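Local coordinates for Dps family protein (Staphylococcus aureus subsp. aureus, PDB 2D5K) that probably stores and oxidises iron inside a hollow twelve-subunit shell and compacts the nucleoid, as Dps proteins of the ferritin superfamily do, at residues E11-V16 / N69-L74; Q15-T20 / T75-Q80; T20-K25 / S81-A86. All coordinates share one frame; numbering follows the deposited sequence.

Contact 1 (E11-V16 / N69-L74); sequences ELNQQV and NPVGTL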
loop_
_atom_site.group_PDB
_atom_site.type_symbol
_atom_site.label_atom_id
_atom_site.label_comp_id
_atom_site.label_asym_id
_atom_site.label_seq_id
_atom_site.Cartn_x
_atom_site.Cartn_y
_atom_site.Cartn_z
ATOM N N GLU B 11 34.598 -17.012 -11.989
ATOM C CA GLU B 11 34.148 -15.675 -12.369
ATOM C C GLU B 11 33.067 -15.178 -11.411
ATOM O O GLU B 11 33.030 -13.995 -11.067
ATOM C CB GLU B 11 33.596 -15.676 -13.799
ATOM C CG GLU B 11 34.640 -15.917 -14.881
ATOM C CD GLU B 11 35.796 -14.939 -14.800
ATOM O OE1 GLU B 11 35.544 -13.733 -14.582
ATOM O OE2 GLU B 11 36.957 -15.375 -14.965
ATOM N N LEU B 12 32.182 -16.079 -10.995
ATOM C CA LEU B 12 31.111 -15.718 -10.073
ATOM C C LEU B 12 31.687 -15.318 -8.715
ATOM O O LEU B 12 31.286 -14.302 -8.138
ATOM C CB LEU B 12 30.128 -16.889 -9.910
ATOM C CG LEU B 12 29.199 -17.150 -11.105
ATOM C CD1 LEU B 12 28.576 -18.540 -10.998
ATOM C CD2 LEU B 12 28.114 -16.075 -11.149
ATOM N N ASN B 13 32.632 -16.105 -8.208
ATOM C CA ASN B 13 33.240 -15.788 -6.920
ATOM C C ASN B 13 34.049 -14.498 -6.973
ATOM O O ASN B 13 34.126 -13.773 -5.983
ATOM C CB ASN B 13 34.127 -16.937 -6.425
ATOM C CG ASN B 13 33.368 -17.916 -5.552
ATOM O OD1 ASN B 13 32.494 -17.519 -4.778
ATOM N ND2 ASN B 13 33.703 -19.198 -5.661
ATOM N N GLN B 14 34.648 -14.212 -8.124
ATOM C CA GLN B 14 35.419 -12.985 -8.278
ATOM C C GLN B 14 34.500 -11.801 -7.993
ATOM O O GLN B 14 34.901 -10.841 -7.336
ATOM C CB GLN B 14 35.987 -12.877 -9.694
ATOM C CG GLN B 14 36.646 -11.536 -10.014
ATOM C CD GLN B 14 37.921 -11.291 -9.219
ATOM O OE1 GLN B 14 38.896 -12.036 -9.338
ATOM N NE2 GLN B 14 37.918 -10.241 -8.404
ATOM N N GLN B 15 33.261 -11.873 -8.479
ATOM C CA GLN B 15 32.307 -10.795 -8.247
ATOM C C GLN B 15 31.763 -10.819 -6.820
ATOM O O GLN B 15 31.508 -9.768 -6.240
ATOM C CB GLN B 15 31.150 -10.861 -9.250
ATOM C CG GLN B 15 31.568 -10.633 -10.701
ATOM C CD GLN B 15 32.452 -9.409 -10.868
ATOM O OE1 GLN B 15 32.174 -8.346 -10.310
ATOM N NE2 GLN B 15 33.520 -9.551 -11.644
ATOM N N VAL B 16 31.577 -12.006 -6.247
ATOM C CA VAL B 16 31.085 -12.070 -4.870
ATOM C C VAL B 16 32.112 -11.348 -4.003
ATOM O O VAL B 16 31.757 -10.578 -3.104
ATOM C CB VAL B 16 30.933 -13.528 -4.366
ATOM C CG1 VAL B 16 30.541 -13.529 -2.889
ATOM C CG2 VAL B 16 29.871 -14.252 -5.175
ATOM N N ASN B 69 30.995 -23.715 -4.412
ATOM C CA ASN B 69 31.105 -23.144 -3.069
ATOM C C ASN B 69 31.303 -21.629 -3.103
ATOM O O ASN B 69 32.370 -21.146 -3.484
ATOM C CB ASN B 69 32.293 -23.770 -2.333
ATOM C CG ASN B 69 32.104 -25.245 -2.070
ATOM O OD1 ASN B 69 33.063 -26.015 -2.085
ATOM N ND2 ASN B 69 30.866 -25.649 -1.814
ATOM N N PRO B 70 30.285 -20.858 -2.687
ATOM C CA PRO B 70 30.408 -19.395 -2.691
ATOM C C PRO B 70 31.408 -18.977 -1.624
ATOM O O PRO B 70 31.392 -19.531 -0.525
ATOM C CB PRO B 70 28.997 -18.917 -2.331
ATOM C CG PRO B 70 28.114 -20.107 -2.586
ATOM C CD PRO B 70 28.962 -21.273 -2.195
ATOM N N VAL B 71 32.277 -18.016 -1.934
ATOM C CA VAL B 71 33.247 -17.554 -0.943
ATOM C C VAL B 71 32.458 -17.043 0.257
ATOM O O VAL B 71 31.711 -16.070 0.148
ATOM C CB VAL B 71 34.144 -16.419 -1.496
ATOM C CG1 VAL B 71 35.164 -16.990 -2.460
ATOM C CG2 VAL B 71 33.297 -15.373 -2.199
ATOM N N GLY B 72 32.626 -17.705 1.400
ATOM C CA GLY B 72 31.883 -17.322 2.587
ATOM C C GLY B 72 32.599 -16.618 3.727
ATOM O O GLY B 72 32.110 -16.645 4.852
ATOM N N THR B 73 33.743 -15.997 3.460
ATOM C CA THR B 73 34.463 -15.275 4.505
ATOM C C THR B 73 35.012 -13.971 3.946
ATOM O O THR B 73 35.247 -13.852 2.744
ATOM C CB THR B 73 35.648 -16.089 5.077
ATOM O OG1 THR B 73 36.692 -16.179 4.097
ATOM C CG2 THR B 73 35.188 -17.487 5.476
ATOM N N LEU B 74 35.214 -12.996 4.825
ATOM C CA LEU B 74 35.742 -11.698 4.423
ATOM C C LEU B 74 37.211 -11.819 4.033
ATOM O O LEU B 74 37.692 -11.134 3.125
ATOM C CB LEU B 74 35.579 -10.699 5.569
ATOM C CG LEU B 74 34.122 -10.461 5.982
ATOM C CD1 LEU B 74 34.070 -9.609 7.241
ATOM C CD2 LEU B 74 33.375 -9.777 4.842
#

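Contact 2 (Q15-T20 / T75-Q80); sequences QVANWT and TECLEQ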
loop_
_atom_site.group_PDB
_atom_site.type_symbol
_atom_site.label_atom_id
_atom_site.label_comp_id
_atom_site.label_asym_id
_atom_site.label_seq_id
_atom_site.Cartn_x
_atom_site.Cartn_y
_atom_site.Cartn_z
ATOM N N GLN B 15 33.261 -11.873 -8.479
ATOM C CA GLN B 15 32.307 -10.795 -8.247
ATOM C C GLN B 15 31.763 -10.819 -6.820
ATOM O O GLN B 15 31.508 -9.768 -6.240
ATOM C CB GLN B 15 31.150 -10.861 -9.250
ATOM C CG GLN B 15 31.568 -10.633 -10.701
ATOM C CD GLN B 15 32.452 -9.409 -10.868
ATOM O OE1 GLN B 15 32.174 -8.346 -10.310
ATOM N NE2 GLN B 15 33.520 -9.551 -11.644
ATOM N N VAL B 16 31.577 -12.006 -6.247
ATOM C CA VAL B 16 31.085 -12.070 -4.870
ATOM C C VAL B 16 32.112 -11.348 -4.003
ATOM O O VAL B 16 31.757 -10.578 -3.104
ATOM C CB VAL B 16 30.933 -13.528 -4.366
ATOM C CG1 VAL B 16 30.541 -13.529 -2.889
ATOM C CG2 VAL B 16 29.871 -14.252 -5.175
ATOM N N ALA B 17 33.387 -11.589 -4.297
ATOM C CA ALA B 17 34.486 -10.962 -3.571
ATOM C C ALA B 17 34.495 -9.450 -3.792
ATOM O O ALA B 17 34.544 -8.682 -2.831
ATOM C CB ALA B 17 35.814 -11.562 -4.012
ATOM N N ASN B 18 34.448 -9.027 -5.056
ATOM C CA ASN B 18 34.441 -7.600 -5.387
ATOM C C ASN B 18 33.341 -6.836 -4.664
ATOM O O ASN B 18 33.585 -5.795 -4.060
ATOM C CB ASN B 18 34.210 -7.366 -6.885
ATOM C CG ASN B 18 35.370 -7.807 -7.749
ATOM O OD1 ASN B 18 36.509 -7.905 -7.293
ATOM N ND2 ASN B 18 35.084 -8.049 -9.027
ATOM N N TRP B 19 32.121 -7.353 -4.742
ATOM C CA TRP B 19 30.994 -6.667 -4.143
ATOM C C TRP B 19 30.897 -6.766 -2.631
ATOM O O TRP B 19 30.267 -5.923 -1.994
ATOM C CB TRP B 19 29.706 -7.111 -4.836
ATOM C CG TRP B 19 29.702 -6.637 -6.269
ATOM C CD1 TRP B 19 30.112 -7.336 -7.373
ATOM C CD2 TRP B 19 29.383 -5.317 -6.728
ATOM N NE1 TRP B 19 30.072 -6.528 -8.489
ATOM C CE2 TRP B 19 29.628 -5.286 -8.120
ATOM C CE3 TRP B 19 28.918 -4.157 -6.096
ATOM C CZ2 TRP B 19 29.420 -4.138 -8.892
ATOM C CZ3 TRP B 19 28.711 -3.012 -6.865
ATOM C CH2 TRP B 19 28.964 -3.016 -8.250
ATOM N N THR B 20 31.533 -7.774 -2.051
ATOM C CA THR B 20 31.523 -7.885 -0.601
ATOM C C THR B 20 32.449 -6.774 -0.101
ATOM O O THR B 20 32.134 -6.076 0.860
ATOM C CB THR B 20 32.036 -9.257 -0.133
ATOM O OG1 THR B 20 31.107 -10.273 -0.542
ATOM C CG2 THR B 20 32.166 -9.290 1.383
ATOM N N THR B 75 37.925 -12.700 4.722
ATOM C CA THR B 75 39.337 -12.908 4.438
ATOM C C THR B 75 39.518 -13.360 2.991
ATOM O O THR B 75 40.395 -12.865 2.282
ATOM C CB THR B 75 39.936 -13.975 5.377
ATOM O OG1 THR B 75 39.689 -13.601 6.739
ATOM C CG2 THR B 75 41.439 -14.097 5.152
ATOM N N GLU B 76 38.687 -14.301 2.553
ATOM C CA GLU B 76 38.766 -14.805 1.185
ATOM C C GLU B 76 38.385 -13.709 0.189
ATOM O O GLU B 76 39.020 -13.563 -0.857
ATOM C CB GLU B 76 37.848 -16.021 1.012
ATOM C CG GLU B 76 38.337 -17.275 1.739
ATOM C CD GLU B 76 37.296 -18.383 1.768
ATOM O OE1 GLU B 76 36.241 -18.197 2.412
ATOM O OE2 GLU B 76 37.534 -19.440 1.146
ATOM N N CYS B 77 37.355 -12.936 0.517
ATOM C CA CYS B 77 36.920 -11.856 -0.361
ATOM C C CYS B 77 38.037 -10.833 -0.581
ATOM O O CYS B 77 38.285 -10.405 -1.710
ATOM C CB CYS B 77 35.681 -11.169 0.217
ATOM S SG CYS B 77 34.155 -12.155 0.118
ATOM N N LEU B 78 38.717 -10.446 0.495
ATOM C CA LEU B 78 39.805 -9.480 0.393
ATOM C C LEU B 78 40.933 -10.004 -0.489
ATOM O O LEU B 78 41.645 -9.231 -1.126
ATOM C CB LEU B 78 40.358 -9.150 1.784
ATOM C CG LEU B 78 39.472 -8.303 2.702
ATOM C CD1 LEU B 78 40.032 -8.306 4.121
ATOM C CD2 LEU B 78 39.394 -6.883 2.163
ATOM N N GLU B 79 41.087 -11.324 -0.531
ATOM C CA GLU B 79 42.140 -11.935 -1.335
ATOM C C GLU B 79 41.853 -11.894 -2.836
ATOM O O GLU B 79 42.746 -11.624 -3.635
ATOM C CB GLU B 79 42.351 -13.395 -0.912
ATOM C CG GLU B 79 42.557 -13.595 0.581
ATOM C CD GLU B 79 42.836 -15.043 0.949
ATOM O OE1 GLU B 79 42.116 -15.941 0.455
ATOM O OE2 GLU B 79 43.772 -15.282 1.742
ATOM N N GLN B 80 40.606 -12.149 -3.214
ATOM C CA GLN B 80 40.236 -12.183 -4.627
ATOM C C GLN B 80 39.803 -10.848 -5.238
ATOM O O GLN B 80 40.044 -10.594 -6.418
ATOM C CB GLN B 80 39.111 -13.200 -4.839
ATOM C CG GLN B 80 39.347 -14.555 -4.192
ATOM C CD GLN B 80 38.204 -15.520 -4.444
ATOM O OE1 GLN B 80 38.119 -16.580 -3.821
ATOM N NE2 GLN B 80 37.321 -15.162 -5.371
#

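Contact 3 (T20-K25 / S81-A86); sequences TVAYTK and SIVKEA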
loop_
_atom_site.group_PDB
_atom_site.type_symbol
_atom_site.label_atom_id
_atom_site.label_comp_id
_atom_site.label_asym_id
_atom_site.label_seq_id
_atom_site.Cartn_x
_atom_site.Cartn_y
_atom_site.Cartn_z
ATOM N N THR B 20 31.533 -7.774 -2.051
ATOM C CA THR B 20 31.523 -7.885 -0.601
ATOM C C THR B 20 32.449 -6.774 -0.101
ATOM O O THR B 20 32.134 -6.076 0.860
ATOM C CB THR B 20 32.036 -9.257 -0.133
ATOM O OG1 THR B 20 31.107 -10.273 -0.542
ATOM C CG2 THR B 20 32.166 -9.290 1.383
ATOM N N VAL B 21 33.587 -6.600 -0.767
ATOM C CA VAL B 21 34.519 -5.546 -0.379
ATOM C C VAL B 21 33.883 -4.185 -0.650
ATOM O O VAL B 21 33.957 -3.279 0.185
ATOM C CB VAL B 21 35.851 -5.647 -1.150
ATOM C CG1 VAL B 21 36.762 -4.490 -0.770
ATOM C CG2 VAL B 21 36.534 -6.974 -0.834
ATOM N N ALA B 22 33.247 -4.047 -1.813
ATOM C CA ALA B 22 32.598 -2.790 -2.181
ATOM C C ALA B 22 31.489 -2.438 -1.196
ATOM O O ALA B 22 31.263 -1.267 -0.892
ATOM C CB ALA B 22 32.028 -2.886 -3.590
ATOM N N TYR B 23 30.798 -3.459 -0.701
ATOM C CA TYR B 23 29.711 -3.258 0.256
ATOM C C TYR B 23 30.193 -2.427 1.444
ATOM O O TYR B 23 29.539 -1.466 1.857
ATOM C CB TYR B 23 29.200 -4.615 0.747
ATOM C CG TYR B 23 28.082 -4.524 1.758
ATOM C CD1 TYR B 23 26.780 -4.206 1.366
ATOM C CD2 TYR B 23 28.328 -4.747 3.110
ATOM C CE1 TYR B 23 25.748 -4.117 2.304
ATOM C CE2 TYR B 23 27.309 -4.658 4.052
ATOM C CZ TYR B 23 26.025 -4.345 3.645
ATOM O OH TYR B 23 25.022 -4.264 4.583
ATOM N N THR B 24 31.342 -2.800 1.991
ATOM C CA THR B 24 31.898 -2.080 3.131
ATOM C C THR B 24 32.537 -0.756 2.712
ATOM O O THR B 24 32.445 0.235 3.438
ATOM C CB THR B 24 32.908 -2.967 3.894
ATOM O OG1 THR B 24 32.188 -3.995 4.590
ATOM C CG2 THR B 24 33.707 -2.150 4.908
ATOM N N LYS B 25 33.167 -0.718 1.542
ATOM C CA LYS B 25 33.768 0.537 1.104
ATOM C C LYS B 25 32.670 1.572 0.898
ATOM O O LYS B 25 32.867 2.759 1.170
ATOM C CB LYS B 25 34.569 0.363 -0.194
ATOM C CG LYS B 25 35.165 1.683 -0.670
ATOM C CD LYS B 25 36.461 1.523 -1.455
ATOM C CE LYS B 25 36.236 0.982 -2.844
ATOM N NZ LYS B 25 37.509 1.032 -3.636
ATOM N N SER B 81 39.165 -10.006 -4.435
ATOM C CA SER B 81 38.654 -8.717 -4.902
ATOM C C SER B 81 39.622 -7.773 -5.618
ATOM O O SER B 81 40.754 -7.573 -5.175
ATOM C CB SER B 81 38.032 -7.962 -3.724
ATOM O OG SER B 81 37.562 -6.687 -4.133
ATOM N N ILE B 82 39.165 -7.184 -6.724
ATOM C CA ILE B 82 39.978 -6.210 -7.446
ATOM C C ILE B 82 39.602 -4.841 -6.882
ATOM O O ILE B 82 40.228 -3.822 -7.189
ATOM C CB ILE B 82 39.719 -6.224 -8.975
ATOM C CG1 ILE B 82 38.261 -5.871 -9.275
ATOM C CG2 ILE B 82 40.102 -7.581 -9.547
ATOM C CD1 ILE B 82 37.990 -5.609 -10.746
ATOM N N VAL B 83 38.557 -4.827 -6.060
ATOM C CA VAL B 83 38.114 -3.603 -5.407
ATOM C C VAL B 83 38.895 -3.544 -4.102
ATOM O O VAL B 83 38.837 -4.474 -3.294
ATOM C CB VAL B 83 36.604 -3.635 -5.086
ATOM C CG1 VAL B 83 36.223 -2.417 -4.249
ATOM C CG2 VAL B 83 35.798 -3.663 -6.377
ATOM N N LYS B 84 39.640 -2.465 -3.901
ATOM C CA LYS B 84 40.430 -2.323 -2.692
ATOM C C LYS B 84 39.663 -1.550 -1.635
ATOM O O LYS B 84 38.741 -0.797 -1.950
ATOM C CB LYS B 84 41.759 -1.633 -3.019
ATOM C CG LYS B 84 42.550 -2.374 -4.098
ATOM C CD LYS B 84 42.740 -3.844 -3.719
ATOM C CE LYS B 84 43.165 -4.703 -4.909
ATOM N NZ LYS B 84 44.451 -4.255 -5.506
ATOM N N GLU B 85 40.032 -1.748 -0.375
ATOM C CA GLU B 85 39.356 -1.061 0.715
ATOM C C GLU B 85 39.637 0.433 0.693
ATOM O O GLU B 85 40.636 0.884 0.127
ATOM C CB GLU B 85 39.777 -1.663 2.056
ATOM C CG GLU B 85 39.500 -3.154 2.143
ATOM C CD GLU B 85 38.995 -3.572 3.505
ATOM O OE1 GLU B 85 39.824 -3.860 4.395
ATOM O OE2 GLU B 85 37.758 -3.598 3.682
ATOM N N ALA B 86 38.746 1.197 1.309
ATOM C CA ALA B 86 38.886 2.643 1.358
ATOM C C ALA B 86 40.116 3.075 2.145
ATOM O O ALA B 86 40.495 2.439 3.130
ATOM C CB ALA B 86 37.638 3.261 1.978
HETATM O O HOH W 1 35.953 -2.396 1.985
#

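Contact 1 (E11-V16 / N69-L74)
Asn13 reaches out from its helix and uses both ends of its carboxamide on the backbone of the segment 69-74. Its OD1 accepts the amide N-H of Val71 at 2.9 Å (N to OD1), a fairly straight bond whose donor sits above the carbonyl plane. Its ND2 donates a hydrogen bond to Asn69 O, 3.2 Å away and nearly in the amide plane, at an N-H...O angle of 167°. Gripped at two points two residues apart, the amide can hardly flip. Val71 packs against the same group: its CG1 lies 3.7 Å from Asn13 CG, and its CG2 turns toward Val16. There the two side chains slide past each other in opposite directions, Val16 CG1 tight against Val71 CG2 at 3.4 Å. One turn of helix thus holds the extended chain with a polar clasp and an apolar one. Further out, the Pro70 carbonyl bonds Tyr32 OH of the second subunit, and Thr73 caps the start of helix 74-80. Leu12 packs on helices 38-65 and 123-147 in the core of the four-helix bundle, while Val71 rests on Cys77 and Gln80 of the short helix 74-80.

Contact 2 (Q15-T20 / T75-Q80)
In Dps proteins a short helix rides on the middle of the ferritin-like four-helix bundle, within the long connection between its second and third helices; here that helix is 74-80, and it lies across helix 5-32. The two segment axes pass 7.9 Å apart at 102°, almost perpendicular. So close an approach rests on a small side chain: Ala17 puts its methyl against the crossing helix, with CB 3.6 Å from Cys77 O and 3.8 Å from Gln80 CB. Cys77 and Gln80, one turn apart, both carry their next atom anti to the carbonyl carbon. That sends Cys77 SG (chi1 -72°) over to Thr20, while Gln80 runs out extended beyond CG and brings NE2 alongside the Ala17 methyl. Thr20 has CG2 anti to its backbone N and OG1 beside that N (chi1 -67°), so the hydroxyl turns back to Val16 O, one turn earlier, and donates to it at 2.7 Å from OG1 to O. Val16 O thereby takes two bonds, from Thr20 N and Thr20 OG1. On the bundle side, Gln15 OE1 accepts from Asn18 ND2 and weakly from Trp19 NE1, and the Trp19 ring meets Tyr55 edge-to-face. With its rotation set by the hydroxyl bond, Thr20 brings CB, OG1 and CG2 all against the sulfur, CB and OG1 each 3.6 Å from Cys77 SG.

Contact 3 (T20-K25 / S81-A86)
Lys25 NZ is held by three partners: the carbonyl oxygen of Lys84 and two carboxylates, Glu98 and Asp102 of helix 92-120, with which it forms salt bridges. The bond to Lys84 is short, 2.8 Å from NZ to O, and enters in the carbonyl plane. The chain leaves the helix with CG anti to the backbone N and bends at chi3 (74°), so that CD and CE run beside the loop before the ammonium turns onto the carbonyl. On the way CG touches the Ala86 methyl, while CE crosses Val83 CG1 obliquely at 3.7 Å. Val21, one turn earlier, fills the inside of the loop. Its CG1, anti to the backbone N, sits against Val83 O at 3.3 Å, and its CG2 presses on Ser81 CB at 3.4 Å, tighter than usual for two carbons. The loop fixes its own shape at this point, for Ser81 OG donates to Val83 O at 2.7 Å, along a lone pair. A water sits between Val21 O and Glu85 OE2, donating to both at 2.8 Å from its oxygen. The same carboxylate reaches across the dimer interface to the backbone N-H groups of Leu74 and Thr75 in the second subunit, at the start of that subunit's helix 74-80, which would favour its negative charge. The buried ammonium, flanked by two acids and a carbonyl, is likewise probably kept charged, so this loop is tied to helices 5-32 and 92-120 by charge as well as by packing.

From the N terminus, helix 5-32 supplies the first segment of all three contacts, advancing about a turn each time. The chain then turns into helix 38-65, and contact 1 closes the first loop at 69-74. Contact 2 follows directly with helix 74-80, and contact 3 with the loop leading to helix 92-120. Contacts 1 and 2 start from the same stretch, sharing Gln15 and Val16; contact 3 crosses both. A hydrogen bond from Gln14 NE2 to Gln80 O helps join the first pair, and one from Ile82 N to Asn18 OD1 contacts 2 and 3. Together they hold 69-86, most of the connection to helix 92-120, against helix 5-32 beside the second subunit, with helix 74-80 lying across.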